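Local coordinates for organic hydroperoxide resistance protein (Elizabethkingia anophelis NUHP1, PDB 6D9N), which belongs to the OsmC/Ohr family and probably protects the bacterium by reducing organic hydroperoxides to less harmful alcohols, at residues Tyr51-Pro54 and Glu55-Phe58. Numbering follows the deposited sequence.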
# COMPACT_ATOMS: atom_id res chain seq x y z
N TYR B 51 -10.97 9.37 10.05
CA TYR B 51 -9.77 9.64 9.27
C TYR B 51 -9.19 8.37 8.64
O TYR B 51 -9.47 7.24 9.06
CB TYR B 51 -8.70 10.40 10.10
CG TYR B 51 -9.31 11.66 10.66
CD1 TYR B 51 -9.75 11.71 11.98
CD2 TYR B 51 -9.51 12.78 9.87
CE1 TYR B 51 -10.39 12.85 12.49
CE2 TYR B 51 -10.15 13.90 10.37
CZ TYR B 51 -10.57 13.93 11.69
OH TYR B 51 -11.24 15.05 12.14
N ALA B 52 -8.34 8.60 7.64
CA ALA B 52 -7.64 7.51 6.98
C ALA B 52 -6.60 6.88 7.92
O ALA B 52 -6.32 7.38 9.01
CB ALA B 52 -6.97 8.04 5.71
N ASN B 53 -6.05 5.74 7.49
CA ASN B 53 -5.00 5.04 8.22
C ASN B 53 -4.25 4.18 7.21
O ASN B 53 -4.69 4.05 6.05
CB ASN B 53 -5.58 4.23 9.40
CG ASN B 53 -6.70 3.28 8.96
OD1 ASN B 53 -6.50 2.48 8.05
ND2 ASN B 53 -7.89 3.38 9.57
N PRO B 54 -3.09 3.64 7.58
CA PRO B 54 -2.31 2.89 6.58
C PRO B 54 -2.99 1.62 6.10
O PRO B 54 -2.73 1.18 4.96
CB PRO B 54 -0.96 2.68 7.25
CG PRO B 54 -0.94 3.73 8.38
CD PRO B 54 -2.33 3.83 8.84
N GLU B 55 -3.82 1.00 6.94
CA GLU B 55 -4.56 -0.19 6.50
C GLU B 55 -5.52 0.17 5.38
O GLU B 55 -5.65 -0.56 4.39
CB GLU B 55 -5.34 -0.76 7.69
CG GLU B 55 -4.52 -1.23 8.88
CD GLU B 55 -4.23 -0.14 9.93
OE1 GLU B 55 -4.20 1.05 9.63
OE2 GLU B 55 -3.89 -0.51 11.07
N MET B 56 -6.20 1.32 5.51
CA MET B 56 -7.13 1.81 4.50
C MET B 56 -6.39 2.19 3.22
O MET B 56 -6.89 1.95 2.11
CB MET B 56 -7.88 3.01 5.09
CG MET B 56 -8.99 3.52 4.16
SD MET B 56 -9.74 5.05 4.75
CE MET B 56 -10.43 4.53 6.34
N LEU B 57 -5.21 2.78 3.35
CA LEU B 57 -4.40 3.08 2.17
C LEU B 57 -3.98 1.80 1.46
O LEU B 57 -3.90 1.77 0.22
CB LEU B 57 -3.18 3.92 2.57
CG LEU B 57 -3.50 5.37 2.93
CD1 LEU B 57 -2.34 6.01 3.71
CD2 LEU B 57 -3.85 6.18 1.70
N PHE B 58 -3.70 0.74 2.21
CA PHE B 58 -3.36 -0.53 1.59
C PHE B 58 -4.54 -1.13 0.85
O PHE B 58 -4.38 -1.65 -0.27
CB PHE B 58 -2.82 -1.51 2.64
CG PHE B 58 -2.06 -2.67 2.02
CD1 PHE B 58 -0.82 -2.47 1.43
CD2 PHE B 58 -2.58 -3.95 2.04
CE1 PHE B 58 -0.12 -3.53 0.82
CE2 PHE B 58 -1.86 -5.00 1.45
CZ PHE B 58 -0.64 -4.78 0.87
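The amide of Asn53 and the carboxylate of Glu55 meet nearly perpendicular, their planes 82° apart: Glu55 OE1 lies over one face of the amide, 3.4 Å from Asn53 CG, while Pro54 CD touches OE1 from the other side of the carboxylate plane. At the amide's edges, Asn53 OD1 takes the backbone N-H of Met56, and ND2 donates to Tyr13 OH of the second subunit. This is a helix N-cap, opening the long helix 54-77 of the OsmC/Ohr fold, which carries Cys65 of the Cys65-Cys129 disulfide. Asparagine suits the cap because its short side chain can fold back: CG sits between the backbone N and the carbonyl carbon (chi1 54°), putting OD1 2.8 Å from Met56 N, almost in line with the amide C=O. Proline fits the first turn, where its missing N-H costs no helical bond and its ring fixes phi. Glu55 OE1 stands 3.1 Å from Asn53 OD1, two acceptors rather than a bond; an acid here is consistent with favourable interaction with the helix dipole. A thiocyanate, probably from the crystallisation liquor, lies about 4 Å from the glutamate side chain at the nearest atoms. Met56 runs out straight, carrying SD to 3.9 Å from Ala52 CA, an approach that alanine's lone methyl permits. The bend at chi3 (-62°) then turns CE to 4.0 Å from Tyr51 O. Helical bonding takes over with Leu57 N to Asn53 O at 3.0 Å. Pro54 O accepts from Tyr131 OH of the second subunit, besides receiving Phe58 N at 2.9 Å, tilted out of the carbonyl plane.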